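Local coordinates for protein endoglucanase (Fervidobacterium pennivorans DSM 9078, PDB 6KDD) that probably hydrolyses beta-glucosidic bonds in cellulose-like glucans, as a member of glycoside hydrolase family 5, at residues L137-Y142 and K163-S168; I60-S65 and R78-R83. One frame throughout, in Å; residues are numbered along the deposited sequence.

Contact 1 (L137-Y142 and K163-S168); sequences LFFEIY and KVIRES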
loop_
_atom_site.group_PDB
_atom_site.type_symbol
_atom_site.label_atom_id
_atom_site.label_comp_id
_atom_site.label_asym_id
_atom_site.label_seq_id
_atom_site.Cartn_x
_atom_site.Cartn_y
_atom_site.Cartn_z
ATOM N N LEU A 137 13.938 1.062 -4.722
ATOM C CA LEU A 137 12.959 -0.019 -4.795
ATOM C C LEU A 137 12.848 -0.589 -3.382
ATOM O O LEU A 137 13.861 -1.055 -2.812
ATOM C CB LEU A 137 13.437 -1.116 -5.768
ATOM C CG LEU A 137 12.583 -2.396 -5.723
ATOM C CD1 LEU A 137 11.155 -2.068 -6.179
ATOM C CD2 LEU A 137 13.222 -3.543 -6.530
ATOM N N PHE A 138 11.665 -0.455 -2.787
ATOM C CA PHE A 138 11.396 -1.004 -1.465
ATOM C C PHE A 138 10.502 -2.232 -1.576
ATOM O O PHE A 138 9.740 -2.382 -2.549
ATOM C CB PHE A 138 10.692 0.016 -0.557
ATOM C CG PHE A 138 11.358 1.338 -0.283
ATOM C CD1 PHE A 138 12.667 1.628 -0.699
ATOM C CD2 PHE A 138 10.656 2.321 0.411
ATOM C CE1 PHE A 138 13.230 2.879 -0.465
ATOM C CE2 PHE A 138 11.233 3.556 0.670
ATOM C CZ PHE A 138 12.531 3.820 0.255
ATOM N N PHE A 139 10.615 -3.121 -0.570
ATOM C CA PHE A 139 9.808 -4.332 -0.500
ATOM C C PHE A 139 8.759 -4.176 0.615
ATOM O O PHE A 139 9.004 -3.482 1.603
ATOM C CB PHE A 139 10.641 -5.561 -0.138
ATOM C CG PHE A 139 11.679 -5.975 -1.141
ATOM C CD1 PHE A 139 11.626 -5.553 -2.476
ATOM C CD2 PHE A 139 12.733 -6.775 -0.736
ATOM C CE1 PHE A 139 12.599 -5.928 -3.399
ATOM C CE2 PHE A 139 13.704 -7.146 -1.664
ATOM C CZ PHE A 139 13.636 -6.733 -2.989
ATOM N N GLU A 140 7.573 -4.784 0.426
ATOM C CA GLU A 140 6.552 -4.701 1.465
ATOM C C GLU A 140 6.029 -6.120 1.658
ATOM O O GLU A 140 5.483 -6.730 0.748
ATOM C CB GLU A 140 5.463 -3.681 1.090
ATOM C CG GLU A 140 4.265 -3.728 2.052
ATOM C CD GLU A 140 3.114 -2.831 1.605
ATOM O OE1 GLU A 140 3.147 -2.348 0.444
ATOM O OE2 GLU A 140 2.181 -2.595 2.429
ATOM N N ILE A 141 6.277 -6.696 2.838
ATOM C CA ILE A 141 6.090 -8.143 2.962
ATOM C C ILE A 141 4.667 -8.581 2.615
ATOM O O ILE A 141 4.452 -9.514 1.839
ATOM C CB ILE A 141 6.494 -8.601 4.384
ATOM C CG1 ILE A 141 8.008 -8.423 4.541
ATOM C CG2 ILE A 141 6.046 -10.047 4.604
ATOM C CD1 ILE A 141 8.564 -8.821 5.893
ATOM N N TYR A 142 3.669 -7.976 3.273
ATOM C CA TYR A 142 2.320 -8.423 2.971
ATOM C C TYR A 142 1.317 -7.288 3.228
ATOM O O TYR A 142 1.437 -6.604 4.217
ATOM C CB TYR A 142 1.960 -9.647 3.822
ATOM C CG TYR A 142 0.659 -10.217 3.352
ATOM C CD1 TYR A 142 0.560 -10.711 2.064
ATOM C CD2 TYR A 142 -0.494 -10.118 4.115
ATOM C CE1 TYR A 142 -0.643 -11.154 1.557
ATOM C CE2 TYR A 142 -1.698 -10.626 3.647
ATOM C CZ TYR A 142 -1.772 -11.105 2.360
ATOM O OH TYR A 142 -2.928 -11.597 1.850
ATOM N N LYS A 163 13.954 -12.007 7.791
ATOM C CA LYS A 163 15.216 -12.716 7.913
ATOM C C LYS A 163 15.692 -13.138 6.525
ATOM O O LYS A 163 16.831 -12.827 6.150
ATOM C CB LYS A 163 15.105 -13.924 8.853
ATOM C CG LYS A 163 16.426 -14.625 9.152
ATOM C CD LYS A 163 17.473 -13.736 9.835
ATOM C CE LYS A 163 18.649 -14.513 10.407
ATOM N NZ LYS A 163 19.429 -15.218 9.358
ATOM N N VAL A 164 14.810 -13.811 5.767
ATOM C CA VAL A 164 15.235 -14.289 4.458
ATOM C C VAL A 164 15.467 -13.159 3.452
ATOM O O VAL A 164 16.395 -13.262 2.654
ATOM C CB VAL A 164 14.464 -15.498 3.898
ATOM C CG1 VAL A 164 13.999 -16.431 5.002
ATOM C CG2 VAL A 164 13.351 -15.164 2.927
ATOM N N ILE A 165 14.673 -12.075 3.493
ATOM C CA ILE A 165 14.931 -10.968 2.570
ATOM C C ILE A 165 16.329 -10.431 2.858
ATOM O O ILE A 165 17.104 -10.110 1.944
ATOM C CB ILE A 165 13.857 -9.876 2.736
ATOM C CG1 ILE A 165 12.488 -10.374 2.264
ATOM C CG2 ILE A 165 14.265 -8.566 2.071
ATOM C CD1 ILE A 165 11.324 -9.454 2.647
ATOM N N ARG A 166 16.659 -10.377 4.154
ATOM C CA ARG A 166 17.894 -9.747 4.607
ATOM C C ARG A 166 19.122 -10.555 4.188
ATOM O O ARG A 166 20.226 -10.018 4.156
ATOM C CB ARG A 166 17.883 -9.542 6.123
ATOM C CG ARG A 166 16.977 -8.422 6.599
ATOM C CD ARG A 166 17.623 -7.090 6.334
ATOM N NE ARG A 166 16.807 -5.934 6.687
ATOM C CZ ARG A 166 16.318 -5.071 5.801
ATOM N NH1 ARG A 166 16.537 -5.253 4.504
ATOM N NH2 ARG A 166 15.622 -4.033 6.228
ATOM N N GLU A 167 18.932 -11.839 3.869
ATOM C CA GLU A 167 20.054 -12.688 3.496
ATOM C C GLU A 167 20.635 -12.192 2.176
ATOM O O GLU A 167 21.848 -12.211 1.991
ATOM C CB GLU A 167 19.612 -14.141 3.285
ATOM C CG GLU A 167 19.261 -14.851 4.584
ATOM C CD GLU A 167 18.757 -16.285 4.444
ATOM O OE1 GLU A 167 18.653 -16.961 5.475
ATOM O OE2 GLU A 167 18.485 -16.735 3.311
ATOM N N SER A 168 19.754 -11.784 1.251
ATOM C CA SER A 168 20.178 -11.337 -0.071
ATOM C C SER A 168 20.077 -9.824 -0.191
ATOM O O SER A 168 20.740 -9.244 -1.051
ATOM C CB SER A 168 19.396 -12.011 -1.176
ATOM O OG SER A 168 18.007 -11.680 -1.047
#
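The side chain of Ile-165 forks so that each branch meets a different residue of strand and loop 137-142: CG2 stands anti to the backbone N and points at Phe-139, while CG1 lies beside the N (chi1 -68°) and carries CD1 toward the strand in an extended chain to Ile-141. The Phe-139 ring is placed by a CG that is anti to its own carbonyl carbon, chi1 -65°. Its edge, rather than a face, is what Ile-165 touches: Ile-165 CG2 lies near the ring plane, 3.7 Å from Phe-139 CD2 and 4.0 Å from Phe-139 CE2. The methyl rests against the CD2-CE2 bond of the rim, and the two side chains run past each other in opposite senses. On the other branch, Ile-165 CD1 comes to 4.0 Å from Ile-141 CG1, a looser apolar touch made by the flank of Ile-141. The CA atoms of Phe-139 and Ile-165, the nearest pair, are 8.9 Å apart, so the gap is bridged by side chains alone; no hydrogen bond crosses it. All three residues are buried. Within the TIM barrel of this cellulase, the contact lies inside the beta-alpha-beta unit formed by strand 137-140, helix 151-168 and strand 174-177, and packs the C-terminal part of the helix against the outside of the strand. Glu-140 points away from the helix and forms a salt bridge with Arg-59 on strand 57-60. Helix 112-129 closes in on the aromatic residue, with Trp-123 meeting the Phe-139 ring at about 40° and Ala-127 touching it. Ile-141 packs on Leu-119 of that helix and on Val-174 and Ile-176 of strand 174-177.

Contact 2 (I60-S65 and R78-R83); sequences IPIRWS and RNFLER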
loop_
_atom_site.group_PDB
_atom_site.type_symbol
_atom_site.label_atom_id
_atom_site.label_comp_id
_atom_site.label_asym_id
_atom_site.label_seq_id
_atom_site.Cartn_x
_atom_site.Cartn_y
_atom_site.Cartn_z
ATOM N N ILE A 60 2.898 -0.779 -5.825
ATOM C CA ILE A 60 2.434 -1.727 -6.834
ATOM C C ILE A 60 1.964 -2.985 -6.121
ATOM O O ILE A 60 2.770 -3.843 -5.776
ATOM C CB ILE A 60 3.528 -2.083 -7.861
ATOM C CG1 ILE A 60 4.222 -0.844 -8.456
ATOM C CG2 ILE A 60 2.957 -2.997 -8.982
ATOM C CD1 ILE A 60 3.305 -0.069 -9.360
ATOM N N PRO A 61 0.655 -3.130 -5.882
ATOM C CA PRO A 61 0.111 -4.382 -5.363
ATOM C C PRO A 61 0.278 -5.533 -6.339
ATOM O O PRO A 61 -0.017 -5.403 -7.543
ATOM C CB PRO A 61 -1.392 -4.101 -5.260
ATOM C CG PRO A 61 -1.447 -2.556 -5.105
ATOM C CD PRO A 61 -0.340 -2.065 -6.022
ATOM N N ILE A 62 0.694 -6.701 -5.805
ATOM C CA ILE A 62 1.003 -7.818 -6.685
ATOM C C ILE A 62 0.600 -9.120 -5.973
ATOM O O ILE A 62 1.124 -9.418 -4.893
ATOM C CB ILE A 62 2.526 -7.858 -6.975
ATOM C CG1 ILE A 62 3.054 -6.625 -7.720
ATOM C CG2 ILE A 62 2.900 -9.109 -7.767
ATOM C CD1 ILE A 62 4.585 -6.670 -7.777
ATOM N N ARG A 63 -0.201 -9.901 -6.695
ATOM C CA ARG A 63 -0.723 -11.190 -6.233
ATOM C C ARG A 63 0.201 -12.304 -6.738
ATOM O O ARG A 63 -0.154 -13.078 -7.626
ATOM C CB ARG A 63 -2.148 -11.406 -6.738
ATOM C CG ARG A 63 -2.827 -12.566 -6.008
ATOM C CD ARG A 63 -4.081 -12.958 -6.719
ATOM N NE ARG A 63 -5.122 -11.950 -6.500
ATOM C CZ ARG A 63 -6.402 -12.210 -6.257
ATOM N NH1 ARG A 63 -6.802 -13.468 -6.145
ATOM N NH2 ARG A 63 -7.271 -11.215 -6.136
ATOM N N TRP A 64 1.385 -12.380 -6.127
ATOM C CA TRP A 64 2.382 -13.339 -6.586
ATOM C C TRP A 64 1.839 -14.763 -6.409
ATOM O O TRP A 64 2.084 -15.633 -7.247
ATOM C CB TRP A 64 3.642 -13.193 -5.742
ATOM C CG TRP A 64 4.395 -11.913 -5.902
ATOM C CD1 TRP A 64 4.343 -10.826 -5.078
ATOM C CD2 TRP A 64 5.361 -11.627 -6.921
ATOM N NE1 TRP A 64 5.219 -9.874 -5.523
ATOM C CE2 TRP A 64 5.856 -10.336 -6.647
ATOM C CE3 TRP A 64 5.853 -12.346 -8.018
ATOM C CZ2 TRP A 64 6.833 -9.717 -7.433
ATOM C CZ3 TRP A 64 6.831 -11.745 -8.794
ATOM C CH2 TRP A 64 7.309 -10.453 -8.495
ATOM N N SER A 65 1.025 -14.949 -5.360
ATOM C CA SER A 65 0.518 -16.262 -4.985
ATOM C C SER A 65 -0.355 -16.836 -6.101
ATOM O O SER A 65 -0.609 -18.034 -6.156
ATOM C CB SER A 65 -0.237 -16.184 -3.654
ATOM O OG SER A 65 -1.435 -15.461 -3.891
ATOM N N ARG A 78 8.237 -17.664 -14.477
ATOM C CA ARG A 78 9.265 -16.768 -15.001
ATOM C C ARG A 78 8.666 -15.597 -15.789
ATOM O O ARG A 78 9.157 -14.492 -15.656
ATOM C CB ARG A 78 10.316 -17.493 -15.859
ATOM C CG ARG A 78 11.351 -18.294 -15.076
ATOM C CD ARG A 78 12.200 -17.537 -14.059
ATOM N NE ARG A 78 12.942 -18.474 -13.218
ATOM C CZ ARG A 78 12.512 -19.028 -12.074
ATOM N NH1 ARG A 78 11.320 -18.734 -11.575
ATOM N NH2 ARG A 78 13.290 -19.882 -11.427
ATOM N N ASN A 79 7.663 -15.825 -16.639
ATOM C CA ASN A 79 7.034 -14.747 -17.393
ATOM C C ASN A 79 6.352 -13.718 -16.476
ATOM O O ASN A 79 6.256 -12.542 -16.847
ATOM C CB ASN A 79 5.952 -15.256 -18.341
ATOM C CG ASN A 79 6.454 -16.393 -19.206
ATOM O OD1 ASN A 79 7.560 -16.330 -19.732
ATOM N ND2 ASN A 79 5.663 -17.448 -19.332
ATOM N N PHE A 80 5.793 -14.176 -15.339
ATOM C CA PHE A 80 5.211 -13.246 -14.379
ATOM C C PHE A 80 6.331 -12.378 -13.812
ATOM O O PHE A 80 6.165 -11.164 -13.695
ATOM C CB PHE A 80 4.403 -13.927 -13.260
ATOM C CG PHE A 80 3.538 -12.950 -12.503
ATOM C CD1 PHE A 80 2.488 -12.294 -13.140
ATOM C CD2 PHE A 80 3.870 -12.567 -11.210
ATOM C CE1 PHE A 80 1.744 -11.323 -12.477
ATOM C CE2 PHE A 80 3.122 -11.595 -10.548
ATOM C CZ PHE A 80 2.064 -10.975 -11.188
ATOM N N LEU A 81 7.445 -12.997 -13.405
ATOM C CA LEU A 81 8.540 -12.201 -12.860
ATOM C C LEU A 81 9.000 -11.152 -13.863
ATOM O O LEU A 81 9.378 -10.056 -13.442
ATOM C CB LEU A 81 9.738 -13.081 -12.451
ATOM C CG LEU A 81 9.824 -13.359 -10.963
ATOM C CD1 LEU A 81 10.830 -14.465 -10.662
ATOM C CD2 LEU A 81 10.105 -12.088 -10.172
ATOM N N GLU A 82 9.064 -11.518 -15.158
ATOM C CA GLU A 82 9.520 -10.585 -16.198
ATOM C C GLU A 82 8.539 -9.433 -16.388
ATOM O O GLU A 82 8.936 -8.295 -16.647
ATOM C CB GLU A 82 9.670 -11.241 -17.571
ATOM C CG GLU A 82 10.474 -12.513 -17.528
ATOM C CD GLU A 82 11.986 -12.407 -17.510
ATOM O OE1 GLU A 82 12.512 -11.338 -17.094
ATOM O OE2 GLU A 82 12.640 -13.407 -17.933
ATOM N N ARG A 83 7.247 -9.737 -16.300
ATOM C CA ARG A 83 6.252 -8.670 -16.296
ATOM C C ARG A 83 6.440 -7.713 -15.108
ATOM O O ARG A 83 6.375 -6.495 -15.306
ATOM C CB ARG A 83 4.817 -9.221 -16.333
ATOM C CG ARG A 83 3.775 -8.124 -16.190
ATOM C CD ARG A 83 3.785 -7.228 -17.405
ATOM N NE ARG A 83 2.721 -6.247 -17.281
ATOM C CZ ARG A 83 2.741 -5.002 -17.785
ATOM N NH1 ARG A 83 3.784 -4.560 -18.474
ATOM N NH2 ARG A 83 1.741 -4.178 -17.519
#
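Phe-80 and Trp-64 form an offset edge-to-face (T-shaped) pair in the beta/alpha barrel, where it joins the loop after strand 57-60 to the start of helix 78-93 in the surrounding helical layer. The planes stand at 88°, with the Phe-80 centroid 5.5 Å from that of the six-membered Trp-64 ring. It is the edge of Phe-80 that is turned to the indole face, with Phe-80 CE2 lying 3.7 Å above the Trp-64 plane and offset toward the rim. A chi1 of -165°, CG anti to the backbone N, extends the Phe-80 ring from the helix toward the loop. Ile-62 meets the Phe-80 ring at its edge, its CG2 lying 3.7 Å from Phe-80 CE2. The indole is also fixed at its polar end, where NE1 donates a hydrogen bond to Asn-101 O, while His-67 stacks on Phe-80. With alanine instead of Trp-64, the Phe-80 edge would probably lose the face it rests on, a gap would open beside Leu-81 and Asn-101 O would lose its indole donor. Leu-81, whose side chain crosses that of Trp-64 at about a right angle, brings CD2 to 3.6 Å from both Trp-64 CZ3 and Trp-64 CH2.

In the fold
Both segments of contact 2 precede those of contact 1 in the sequence; 15 Å separates the centres and about 6 Å the nearest atoms. The two flank strand 97-101 and helix 112-129, contact 2 beside the second barrel strand and contact 1 beside the fourth. Helix 112-129 serves both, reaching contact 2 through Ile-122, Ile-126 and Phe-129. Asn-101 is a second bridge: its OD1 accepts a hydrogen bond from Ile-62 N, and Glu-140 touches it. The family 5 acid/base glutamate is expected just beyond the end of strand 137-140, which contact 1 backs from its helix side. A nickel ion about 5 Å from the Phe-80 side chain is a neighbour, too distant for coordination.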